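Local structure of TetR family transcriptional repressor LfrR (Mycobacterium smegmatis, 2V57) at residues 46-49 against 50-54; 107-110 against 111-115; 147-150 against 151-155; 165-169 against 170-174. The protein represses transcription of the lfrRA operon, which encodes an efflux pump and the repressor itself, by binding directly to the promoter region as a TetR-family regulator. All blocks are in the same frame, centred on the assembly; numbering follows the deposited sequence.

Four local contacts follow one another along an all-helical chain. Contact 1 lies on helix 46-52 of the DNA-binding helix-turn-helix, its centre about 25 Å from the centre of the chain. Contact 2, on the short helix 109-112, has its centre about 23 Å from that of contact 1. Contacts 3 and 4 lie beyond the chain's centre from contact 1, with centres about 18 Å from each other, on the consecutive helices 147-164 and 169-182. Contacts 2 and 3 touch through Tyr107 and Trp153. Contacts 2, 3 and 4 all reach the second subunit, whereas contact 1 touches no other protein chain, consistent with DNA recognition and dimerisation lying in separate parts of the fold.

Contact 1: residues 46-49 against 50-54; sequences RSTV and HRYYP. With SO4 (sulfate ion), chain G.
With CG anti to its carbonyl carbon (chi1 -74°), His50 lies alongside Arg46, whose CG is anti to its backbone N (chi1 -158°) and whose chain is extended. Arg46 CG comes to 3.7 Å from His50 CE1, with guanidinium and imidazole planes 56° apart; the arginine end is poorly ordered. One turn on, Tyr52 brings CD2 to 3.3 Å from Thr48 O, the carbonyl oxygen standing at the ring edge. Thr48 CG2 lies 4.1 Å from Tyr52 CE2, a short branched side chain beside the ring.

At the end of the turn Val49 O accepts two N-H groups. Tyr53 N lies 2.7 Å from Val49 O, almost straight, while Tyr52 N, 3.0 Å from the same Val49 O, sits well above the carbonyl plane. The long phenol of Tyr53 gives a hydrogen bond from OH to O2 of a sulfate ion, probably from the crystallisation liquor, at 2.6 Å in the ring plane; Arg16 and Arg65 bind it too.

Within the helix-turn-helix, Val49, small and apolar, packs on Leu35 and Ala39 of helix 35-42, Tyr52 rests against helix 11-27, and the buried Tyr53 ring is wedged between helix 11-27 and Leu59 and Ala62 of helix 56-77.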
loop_
_atom_site.group_PDB
_atom_site.type_symbol
_atom_site.label_atom_id
_atom_site.label_comp_id
_atom_site.label_asym_id
_atom_site.label_seq_id
_atom_site.Cartn_x
_atom_site.Cartn_y
_atom_site.Cartn_z
ATOM N N ARG B 46 -29.834 8.467 4.750
ATOM C CA ARG B 46 -29.334 7.120 4.968
ATOM C C ARG B 46 -30.227 6.122 4.235
ATOM O O ARG B 46 -29.756 5.147 3.646
ATOM C CB ARG B 46 -29.305 6.806 6.463
ATOM C CG ARG B 46 -28.355 5.691 6.830
ATOM C CD ARG B 46 -28.448 5.344 8.304
ATOM N NE ARG B 46 -27.539 4.257 8.657
ATOM C CZ ARG B 46 -26.363 4.428 9.254
ATOM N NH1 ARG B 46 -25.946 5.646 9.581
ATOM N NH2 ARG B 46 -25.607 3.377 9.536
ATOM N N SER B 47 -31.525 6.393 4.267
ATOM C CA SER B 47 -32.513 5.563 3.597
ATOM C C SER B 47 -32.231 5.475 2.092
ATOM O O SER B 47 -32.264 4.397 1.489
ATOM C CB SER B 47 -33.905 6.146 3.848
ATOM O OG SER B 47 -34.914 5.337 3.288
ATOM N N THR B 48 -31.941 6.624 1.497
ATOM C CA THR B 48 -31.633 6.702 0.078
ATOM C C THR B 48 -30.339 5.967 -0.261
ATOM O O THR B 48 -30.280 5.228 -1.243
ATOM C CB THR B 48 -31.540 8.160 -0.370
ATOM O OG1 THR B 48 -32.804 8.785 -0.139
ATOM C CG2 THR B 48 -31.198 8.245 -1.848
ATOM N N VAL B 49 -29.305 6.153 0.550
ATOM C CA VAL B 49 -28.027 5.509 0.254
ATOM C C VAL B 49 -28.177 3.983 0.209
ATOM O O VAL B 49 -27.534 3.304 -0.589
ATOM C CB VAL B 49 -26.915 5.934 1.248
ATOM C CG1 VAL B 49 -25.645 5.159 0.987
ATOM C CG2 VAL B 49 -26.626 7.398 1.094
ATOM N N HIS B 50 -29.048 3.444 1.053
ATOM C CA HIS B 50 -29.226 1.996 1.104
ATOM C C HIS B 50 -29.933 1.415 -0.124
ATOM O O HIS B 50 -29.794 0.227 -0.425
ATOM C CB HIS B 50 -29.909 1.566 2.408
ATOM C CG HIS B 50 -29.010 1.646 3.599
ATOM N ND1 HIS B 50 -29.364 2.295 4.762
ATOM C CD2 HIS B 50 -27.749 1.193 3.792
ATOM C CE1 HIS B 50 -28.370 2.217 5.629
ATOM N NE2 HIS B 50 -27.376 1.556 5.065
ATOM N N ARG B 51 -30.663 2.256 -0.846
ATOM C CA ARG B 51 -31.243 1.834 -2.125
ATOM C C ARG B 51 -30.189 1.776 -3.223
ATOM O O ARG B 51 -30.423 1.210 -4.299
ATOM C CB ARG B 51 -32.370 2.779 -2.556
ATOM C CG ARG B 51 -33.623 2.680 -1.706
ATOM C CD ARG B 51 -34.722 3.598 -2.225
ATOM N NE ARG B 51 -34.270 4.982 -2.337
ATOM C CZ ARG B 51 -35.084 6.031 -2.405
ATOM N NH1 ARG B 51 -36.400 5.853 -2.372
ATOM N NH2 ARG B 51 -34.586 7.258 -2.504
ATOM N N TYR B 52 -29.037 2.386 -2.967
ATOM C CA TYR B 52 -27.912 2.314 -3.901
ATOM C C TYR B 52 -26.869 1.284 -3.449
ATOM O O TYR B 52 -26.380 0.473 -4.250
ATOM C CB TYR B 52 -27.266 3.690 -4.072
ATOM C CG TYR B 52 -28.119 4.652 -4.864
ATOM C CD1 TYR B 52 -27.731 5.093 -6.126
ATOM C CD2 TYR B 52 -29.328 5.106 -4.353
ATOM C CE1 TYR B 52 -28.522 5.978 -6.847
ATOM C CE2 TYR B 52 -30.126 5.966 -5.074
ATOM C CZ TYR B 52 -29.723 6.400 -6.315
ATOM O OH TYR B 52 -30.531 7.275 -7.009
ATOM N N TYR B 53 -26.533 1.330 -2.162
ATOM C CA TYR B 53 -25.582 0.397 -1.575
ATOM C C TYR B 53 -26.161 -0.123 -0.254
ATOM O O TYR B 53 -26.180 0.599 0.735
ATOM C CB TYR B 53 -24.235 1.093 -1.373
ATOM C CG TYR B 53 -23.769 1.772 -2.642
ATOM C CD1 TYR B 53 -23.165 1.032 -3.645
ATOM C CD2 TYR B 53 -23.965 3.148 -2.855
ATOM C CE1 TYR B 53 -22.765 1.612 -4.824
ATOM C CE2 TYR B 53 -23.544 3.752 -4.044
ATOM C CZ TYR B 53 -22.940 2.966 -5.023
ATOM O OH TYR B 53 -22.508 3.498 -6.222
ATOM N N PRO B 54 -26.669 -1.375 -0.250
ATOM C CA PRO B 54 -27.393 -1.894 0.923
ATOM C C PRO B 54 -26.503 -1.998 2.157
ATOM O O PRO B 54 -26.985 -1.851 3.271
ATOM C CB PRO B 54 -27.849 -3.293 0.478
ATOM C CG PRO B 54 -27.857 -3.241 -1.011
ATOM C CD PRO B 54 -26.730 -2.299 -1.395
HETATM S S SO4 G . -22.014 0.764 -8.787
HETATM O O1 SO4 G . -20.727 0.145 -9.046
HETATM O O2 SO4 G . -21.866 2.152 -8.390
HETATM O O3 SO4 G . -22.868 0.718 -9.984
HETATM O O4 SO4 G . -22.640 0.008 -7.699
#

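Contact 2: residues 107-110 against 111-115; sequences YYEP and SILAD
Pro110 O takes the backbone N-H of Asp115 at 2.8 Å, in the carbonyl plane and nearly straight (167° at the hydrogen). This bond closes the short helix 109-112 in a Schellman motif: Ala114 turns to positive phi, and its N bonds to Ser111 O. Alanine, with only a methyl group, can take these angles. At the other end Tyr108 is the N-cap residue, and its carbonyl oxygen receives Ile112 N at 2.9 Å. Proline suits the first turn, because its ring nitrogen needs no acceptor there.

The tyrosine also carries the main side-chain contact. Its CG is anti to the backbone N (chi1 -160°), which lays the ring alongside the new helix, and Ser111 CB sits over one face, 3.5 Å from the centroid of the Tyr108 ring and 16° off the normal, a CH-pi contact. A small serine can come this close. The Ile112 and Tyr108 side chains cross at about a right angle, CG1 being 3.7 Å from Tyr108 CD2. The aliphatic part of Glu109 meets Leu113, with CG 3.4 Å from CD1.

Leu118, Ala119 and Phe122 of helix 116-123 pack on Pro110. Tyr108 OH is hydrogen-bonded to Lys164 of the second subunit, to which Ser111 OG makes a weak bond, and the Tyr108 rings of the two subunits meet. The tyrosine therefore has two chemistries, a ring face packed against Ser111 CB of its own helix and a hydroxyl given to the partner chain; the nearby ammonium group would be expected to polarise that hydroxyl and, if anything, favour its ionisation.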
loop_
_atom_site.group_PDB
_atom_site.type_symbol
_atom_site.label_atom_id
_atom_site.label_comp_id
_atom_site.label_asym_id
_atom_site.label_seq_id
_atom_site.Cartn_x
_atom_site.Cartn_y
_atom_site.Cartn_z
ATOM N N TYR B 107 -6.411 0.653 -3.108
ATOM C CA TYR B 107 -5.379 -0.135 -3.791
ATOM C C TYR B 107 -5.391 -1.635 -3.469
ATOM O O TYR B 107 -5.419 -2.462 -4.375
ATOM C CB TYR B 107 -3.985 0.447 -3.532
ATOM C CG TYR B 107 -2.895 -0.277 -4.297
ATOM C CD1 TYR B 107 -2.724 -0.078 -5.668
ATOM C CD2 TYR B 107 -2.045 -1.158 -3.654
ATOM C CE1 TYR B 107 -1.738 -0.750 -6.374
ATOM C CE2 TYR B 107 -1.047 -1.827 -4.351
ATOM C CZ TYR B 107 -0.897 -1.619 -5.709
ATOM O OH TYR B 107 0.102 -2.291 -6.399
ATOM N N TYR B 108 -5.403 -1.974 -2.185
ATOM C CA TYR B 108 -5.241 -3.365 -1.734
ATOM C C TYR B 108 -6.601 -3.980 -1.375
ATOM O O TYR B 108 -6.677 -5.072 -0.815
ATOM C CB TYR B 108 -4.282 -3.407 -0.523
ATOM C CG TYR B 108 -3.659 -4.762 -0.252
ATOM C CD1 TYR B 108 -2.841 -5.381 -1.201
ATOM C CD2 TYR B 108 -3.886 -5.429 0.962
ATOM C CE1 TYR B 108 -2.280 -6.644 -0.961
ATOM C CE2 TYR B 108 -3.321 -6.685 1.219
ATOM C CZ TYR B 108 -2.518 -7.287 0.251
ATOM O OH TYR B 108 -1.966 -8.532 0.490
ATOM N N GLU B 109 -7.672 -3.263 -1.709
ATOM C CA GLU B 109 -9.025 -3.694 -1.364
ATOM C C GLU B 109 -9.485 -5.083 -1.861
ATOM O O GLU B 109 -10.203 -5.778 -1.139
ATOM C CB GLU B 109 -10.036 -2.625 -1.789
ATOM C CG GLU B 109 -11.467 -2.974 -1.454
ATOM C CD GLU B 109 -12.366 -1.751 -1.399
ATOM O OE1 GLU B 109 -13.255 -1.626 -2.276
ATOM O OE2 GLU B 109 -12.173 -0.919 -0.479
ATOM N N PRO B 110 -9.112 -5.486 -3.095
ATOM C CA PRO B 110 -9.480 -6.857 -3.471
ATOM C C PRO B 110 -8.919 -7.882 -2.486
ATOM O O PRO B 110 -9.606 -8.843 -2.147
ATOM C CB PRO B 110 -8.815 -7.034 -4.851
ATOM C CG PRO B 110 -8.771 -5.621 -5.420
ATOM C CD PRO B 110 -8.469 -4.759 -4.212
ATOM N N SER B 111 -7.690 -7.673 -2.029
ATOM C CA SER B 111 -7.081 -8.580 -1.057
ATOM C C SER B 111 -7.752 -8.427 0.292
ATOM O O SER B 111 -8.127 -9.411 0.905
ATOM C CB SER B 111 -5.572 -8.343 -0.929
ATOM O OG SER B 111 -4.900 -8.583 -2.156
ATOM N N ILE B 112 -7.921 -7.186 0.736
ATOM C CA ILE B 112 -8.517 -6.920 2.042
ATOM C C ILE B 112 -9.904 -7.541 2.149
ATOM O O ILE B 112 -10.252 -8.097 3.179
ATOM C CB ILE B 112 -8.588 -5.402 2.342
ATOM C CG1 ILE B 112 -7.177 -4.829 2.538
ATOM C CG2 ILE B 112 -9.422 -5.133 3.592
ATOM C CD1 ILE B 112 -6.418 -5.446 3.695
ATOM N N LEU B 113 -10.690 -7.457 1.075
ATOM C CA LEU B 113 -12.045 -8.010 1.072
ATOM C C LEU B 113 -12.108 -9.430 0.538
ATOM O O LEU B 113 -13.191 -9.985 0.397
ATOM C CB LEU B 113 -12.989 -7.140 0.232
ATOM C CG LEU B 113 -13.038 -5.661 0.617
ATOM C CD1 LEU B 113 -13.970 -4.914 -0.331
ATOM C CD2 LEU B 113 -13.491 -5.505 2.059
ATOM N N ALA B 114 -10.961 -10.012 0.221
ATOM C CA ALA B 114 -10.952 -11.319 -0.410
ATOM C C ALA B 114 -12.005 -11.381 -1.525
ATOM O O ALA B 114 -12.887 -12.244 -1.516
ATOM C CB ALA B 114 -11.193 -12.440 0.636
ATOM N N ASP B 115 -11.876 -10.487 -2.499
ATOM C CA ASP B 115 -12.891 -10.291 -3.541
ATOM C C ASP B 115 -12.226 -10.461 -4.903
ATOM O O ASP B 115 -11.745 -9.479 -5.482
ATOM C CB ASP B 115 -13.457 -8.873 -3.403
ATOM C CG ASP B 115 -14.519 -8.535 -4.439
ATOM O OD1 ASP B 115 -14.785 -9.346 -5.346
ATOM O OD2 ASP B 115 -15.091 -7.426 -4.338
#

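Contact 3: residues 147-150 against 151-155; sequences WARR and VFWAL
Val151 N bonds to Trp147 O at 2.9 Å, Phe152 N to Ala148 O at 2.9 Å and Trp153 N to Arg149 O at 3.1 Å, the regular backbone bonds of a helical turn. Ala154 N completes the set on Arg150 O at 2.9 Å. From the same turn Arg150 NH2 makes a salt bridge to Asp165 of the second subunit, while Trp147 NE1 gives a hydrogen bond to Ser179 OG of that same subunit.

Packing within the turn centres on Trp147 and Val151. The methyl Val151 CG2 lies over one face of the Trp147 indole, 3.6 Å from the centroid of the five-membered ring and 22° off its normal, in a CH-pi contact; Val151 CG2 is 3.5 Å from both Trp147 CE2 and NE1. CG2 is anti to the valine's carbonyl carbon, beside the backbone N, and the indole swings to meet it with CG anti to the tryptophan N (chi1 -173°). Beta-branching gives Val151 a methyl directed back along the helix, and the broad indole receives it while leaving NE1 for the partner chain. Arg149 CG approaches Trp153 CD1 more loosely, at 4.2 Å.

Phe152 is buried against Ile129 and Leu133 of helix 128-134 and Val93 of helix 85-97, a place suited to a large apolar ring. Val151 instead packs on Leu155, and Ala154 on Ala154, of the second subunit, where a short side chain allows close approach. Such a division, one side of helix 147-164 turned to its own chain's core and another to the partner's helices, fits the helical dimer interface characteristic of TetR-family repressors.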
loop_
_atom_site.group_PDB
_atom_site.type_symbol
_atom_site.label_atom_id
_atom_site.label_comp_id
_atom_site.label_asym_id
_atom_site.label_seq_id
_atom_site.Cartn_x
_atom_site.Cartn_y
_atom_site.Cartn_z
ATOM N N TRP B 147 7.142 -6.558 -11.623
ATOM C CA TRP B 147 7.973 -5.714 -10.745
ATOM C C TRP B 147 7.763 -4.241 -11.045
ATOM O O TRP B 147 7.544 -3.448 -10.141
ATOM C CB TRP B 147 9.468 -6.038 -10.864
ATOM C CG TRP B 147 10.310 -5.275 -9.839
ATOM C CD1 TRP B 147 11.228 -4.287 -10.085
ATOM C CD2 TRP B 147 10.256 -5.429 -8.414
ATOM N NE1 TRP B 147 11.768 -3.832 -8.895
ATOM C CE2 TRP B 147 11.186 -4.514 -7.857
ATOM C CE3 TRP B 147 9.512 -6.254 -7.556
ATOM C CZ2 TRP B 147 11.387 -4.397 -6.479
ATOM C CZ3 TRP B 147 9.720 -6.141 -6.181
ATOM C CH2 TRP B 147 10.647 -5.216 -5.660
ATOM N N ALA B 148 7.838 -3.873 -12.325
ATOM C CA ALA B 148 7.728 -2.476 -12.696
ATOM C C ALA B 148 6.361 -1.954 -12.305
ATOM O O ALA B 148 6.243 -0.845 -11.801
ATOM C CB ALA B 148 7.992 -2.268 -14.196
ATOM N N ARG B 149 5.324 -2.739 -12.554
ATOM C CA ARG B 149 3.977 -2.286 -12.207
ATOM C C ARG B 149 3.874 -2.008 -10.708
ATOM O O ARG B 149 3.373 -0.969 -10.291
ATOM C CB ARG B 149 2.919 -3.307 -12.620
ATOM C CG ARG B 149 1.487 -2.861 -12.346
ATOM C CD ARG B 149 0.493 -3.724 -13.171
ATOM N NE ARG B 149 0.332 -5.048 -12.577
ATOM C CZ ARG B 149 1.002 -6.129 -12.961
ATOM N NH1 ARG B 149 1.872 -6.048 -13.958
ATOM N NH2 ARG B 149 0.800 -7.290 -12.343
ATOM N N ARG B 150 4.325 -2.957 -9.906
ATOM C CA ARG B 150 4.255 -2.824 -8.451
ATOM C C ARG B 150 5.081 -1.689 -7.879
ATOM O O ARG B 150 4.654 -1.032 -6.936
ATOM C CB ARG B 150 4.654 -4.125 -7.781
ATOM C CG ARG B 150 3.522 -5.105 -7.786
ATOM C CD ARG B 150 4.012 -6.510 -7.909
ATOM N NE ARG B 150 2.877 -7.401 -7.773
ATOM C CZ ARG B 150 2.915 -8.693 -8.020
ATOM N NH1 ARG B 150 4.042 -9.248 -8.439
ATOM N NH2 ARG B 150 1.810 -9.422 -7.863
ATOM N N VAL B 151 6.265 -1.468 -8.433
ATOM C CA VAL B 151 7.085 -0.355 -8.009
ATOM C C VAL B 151 6.413 0.968 -8.390
ATOM O O VAL B 151 6.383 1.885 -7.598
ATOM C CB VAL B 151 8.522 -0.451 -8.569
ATOM C CG1 VAL B 151 9.304 0.843 -8.309
ATOM C CG2 VAL B 151 9.249 -1.652 -7.936
ATOM N N PHE B 152 5.853 1.049 -9.591
ATOM C CA PHE B 152 5.193 2.273 -9.999
ATOM C C PHE B 152 4.115 2.642 -9.001
ATOM O O PHE B 152 4.069 3.762 -8.512
ATOM C CB PHE B 152 4.555 2.156 -11.390
ATOM C CG PHE B 152 3.856 3.417 -11.804
ATOM C CD1 PHE B 152 4.552 4.442 -12.445
ATOM C CD2 PHE B 152 2.513 3.612 -11.488
ATOM C CE1 PHE B 152 3.898 5.617 -12.803
ATOM C CE2 PHE B 152 1.864 4.786 -11.838
ATOM C CZ PHE B 152 2.558 5.783 -12.506
ATOM N N TRP B 153 3.265 1.685 -8.666
ATOM C CA TRP B 153 2.157 1.971 -7.765
ATOM C C TRP B 153 2.623 2.195 -6.331
ATOM O O TRP B 153 2.026 2.976 -5.602
ATOM C CB TRP B 153 1.088 0.872 -7.871
ATOM C CG TRP B 153 0.210 1.180 -9.018
ATOM C CD1 TRP B 153 0.080 0.473 -10.166
ATOM C CD2 TRP B 153 -0.607 2.358 -9.169
ATOM N NE1 TRP B 153 -0.795 1.109 -11.006
ATOM C CE2 TRP B 153 -1.240 2.261 -10.414
ATOM C CE3 TRP B 153 -0.888 3.455 -8.350
ATOM C CZ2 TRP B 153 -2.134 3.240 -10.884
ATOM C CZ3 TRP B 153 -1.772 4.426 -8.807
ATOM C CH2 TRP B 153 -2.391 4.303 -10.070
ATOM N N ALA B 154 3.702 1.529 -5.919
ATOM C CA ALA B 154 4.215 1.781 -4.577
ATOM C C ALA B 154 4.756 3.208 -4.463
ATOM O O ALA B 154 4.536 3.891 -3.456
ATOM C CB ALA B 154 5.263 0.746 -4.178
ATOM N N LEU B 155 5.444 3.662 -5.509
ATOM C CA LEU B 155 5.980 4.999 -5.520
ATOM C C LEU B 155 4.836 6.011 -5.589
ATOM O O LEU B 155 4.914 7.058 -4.971
ATOM C CB LEU B 155 6.957 5.215 -6.679
ATOM C CG LEU B 155 8.328 4.538 -6.638
ATOM C CD1 LEU B 155 9.097 4.787 -7.944
ATOM C CD2 LEU B 155 9.130 5.050 -5.470
#

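Contact 4: residues 165-169 against 170-174; sequences DGMPR and HQIVD. With SO4 (sulfate ion), chain H.
A sulfate ion, probably from the crystallisation liquor, is set between Arg169 and His170 at the start of helix 169-182: Arg169 NH1 gives sulfate O1 a hydrogen bond of 2.8 Å, and His170 CB skirts the ion 3.5 Å from O2. The anion is at the edge of the guanidinium, near its plane. The arginine reaches there fully stretched from CG to NE, CG being anti to its backbone N (chi1 179°), and Arg169 CD lies 3.3 Å from sulfate O1.

Ahead of the helix, Gly166 has positive phi and is the C-prime residue of the Schellman motif ending helix 147-164, a conformation easy for a residue without a side chain. Pro168 then takes the N-cap position. Pro168 O accepts Ile172 N at 3.1 Å, nearly straight, and more weakly Gln171 N. Proline fits here, its ring fixing phi near the value this non-helical N-cap residue takes.

The apolar side is formed by Met167 and Ile172. The sulfur of Met167 touches Ile172 CG1 at 3.6 Å as the two chains cross, the flexible thioether bending at its last torsion. Gln171 runs beside the proline ring and sets OE1 3.1 Å from Pro168 CD. Ile172, buried, continues onto Leu97 of helix 85-97 and onto Ala162 and Ala163.

Arg169 NH2 also forms a salt bridge with Asp98, so one guanidinium serves a carboxylate and the sulfate together. That carboxylate would tend to hold the arginine in place, and the positive end of the helix dipole would probably add to the attraction for an anion.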
loop_
_atom_site.group_PDB
_atom_site.type_symbol
_atom_site.label_atom_id
_atom_site.label_comp_id
_atom_site.label_asym_id
_atom_site.label_seq_id
_atom_site.Cartn_x
_atom_site.Cartn_y
_atom_site.Cartn_z
ATOM N N ASP B 165 1.306 14.963 3.762
ATOM C CA ASP B 165 2.294 15.595 4.634
ATOM C C ASP B 165 2.765 16.967 4.142
ATOM O O ASP B 165 3.796 17.470 4.588
ATOM C CB ASP B 165 3.507 14.685 4.837
ATOM C CG ASP B 165 3.282 13.647 5.912
ATOM O OD1 ASP B 165 2.321 13.793 6.697
ATOM O OD2 ASP B 165 4.072 12.683 5.976
ATOM N N GLY B 166 2.025 17.560 3.213
ATOM C CA GLY B 166 2.295 18.926 2.807
ATOM C C GLY B 166 3.345 19.120 1.727
ATOM O O GLY B 166 3.744 20.253 1.452
ATOM N N MET B 167 3.806 18.038 1.110
ATOM C CA MET B 167 4.756 18.179 0.008
ATOM C C MET B 167 4.005 18.698 -1.214
ATOM O O MET B 167 2.918 18.216 -1.529
ATOM C CB MET B 167 5.466 16.857 -0.299
ATOM C CG MET B 167 6.713 17.016 -1.168
ATOM S SD MET B 167 7.645 15.482 -1.443
ATOM C CE MET B 167 8.033 15.034 0.248
ATOM N N PRO B 168 4.569 19.712 -1.889
ATOM C CA PRO B 168 3.939 20.308 -3.071
ATOM C C PRO B 168 3.893 19.346 -4.256
ATOM O O PRO B 168 4.840 18.587 -4.483
ATOM C CB PRO B 168 4.858 21.499 -3.398
ATOM C CG PRO B 168 5.597 21.776 -2.129
ATOM C CD PRO B 168 5.789 20.435 -1.490
ATOM N N ARG B 169 2.797 19.407 -5.007
ATOM C CA ARG B 169 2.567 18.529 -6.148
ATOM C C ARG B 169 3.783 18.437 -7.067
ATOM O O ARG B 169 4.253 17.339 -7.364
ATOM C CB ARG B 169 1.341 19.003 -6.933
ATOM C CG ARG B 169 0.999 18.191 -8.186
ATOM C CD ARG B 169 -0.119 18.895 -8.949
ATOM N NE ARG B 169 -0.645 18.135 -10.081
ATOM C CZ ARG B 169 -0.352 18.394 -11.354
ATOM N NH1 ARG B 169 0.468 19.394 -11.656
ATOM N NH2 ARG B 169 -0.875 17.656 -12.324
ATOM N N HIS B 170 4.298 19.585 -7.509
ATOM C CA HIS B 170 5.379 19.586 -8.492
ATOM C C HIS B 170 6.605 18.827 -7.998
ATOM O O HIS B 170 7.275 18.149 -8.783
ATOM C CB HIS B 170 5.772 21.013 -8.880
ATOM C CG HIS B 170 6.780 21.080 -9.986
ATOM N ND1 HIS B 170 8.137 21.139 -9.755
ATOM C CD2 HIS B 170 6.628 21.096 -11.333
ATOM C CE1 HIS B 170 8.779 21.188 -10.910
ATOM N NE2 HIS B 170 7.886 21.163 -11.884
ATOM N N GLN B 171 6.884 18.949 -6.703
ATOM C CA GLN B 171 8.035 18.318 -6.065
ATOM C C GLN B 171 7.865 16.801 -5.937
ATOM O O GLN B 171 8.821 16.051 -6.092
ATOM C CB GLN B 171 8.249 18.936 -4.684
ATOM C CG GLN B 171 9.653 18.834 -4.131
ATOM C CD GLN B 171 9.738 19.413 -2.732
ATOM O OE1 GLN B 171 8.743 19.900 -2.194
ATOM N NE2 GLN B 171 10.922 19.355 -2.135
ATOM N N ILE B 172 6.647 16.357 -5.638
ATOM C CA ILE B 172 6.337 14.942 -5.607
ATOM C C ILE B 172 6.515 14.324 -6.994
ATOM O O ILE B 172 7.046 13.221 -7.135
ATOM C CB ILE B 172 4.893 14.694 -5.093
ATOM C CG1 ILE B 172 4.782 15.157 -3.636
ATOM C CG2 ILE B 172 4.509 13.213 -5.224
ATOM C CD1 ILE B 172 3.366 15.163 -3.092
ATOM N N VAL B 173 6.071 15.035 -8.021
ATOM C CA VAL B 173 6.213 14.522 -9.380
ATOM C C VAL B 173 7.696 14.386 -9.741
ATOM O O VAL B 173 8.130 13.339 -10.224
ATOM C CB VAL B 173 5.436 15.373 -10.389
ATOM C CG1 VAL B 173 5.723 14.926 -11.819
ATOM C CG2 VAL B 173 3.945 15.288 -10.094
ATOM N N ASP B 174 8.483 15.419 -9.460
ATOM C CA ASP B 174 9.931 15.342 -9.670
ATOM C C ASP B 174 10.573 14.151 -8.939
ATOM O O ASP B 174 11.439 13.481 -9.485
ATOM C CB ASP B 174 10.628 16.619 -9.204
ATOM C CG ASP B 174 10.330 17.818 -10.092
ATOM O OD1 ASP B 174 9.648 17.668 -11.135
ATOM O OD2 ASP B 174 10.782 18.920 -9.729
HETATM S S SO4 H . 2.184 22.051 -9.875
HETATM O O1 SO4 H . 2.423 20.627 -10.104
HETATM O O2 SO4 H . 2.631 22.404 -8.527
HETATM O O3 SO4 H . 2.931 22.821 -10.867
HETATM O O4 SO4 H . 0.752 22.327 -10.017
#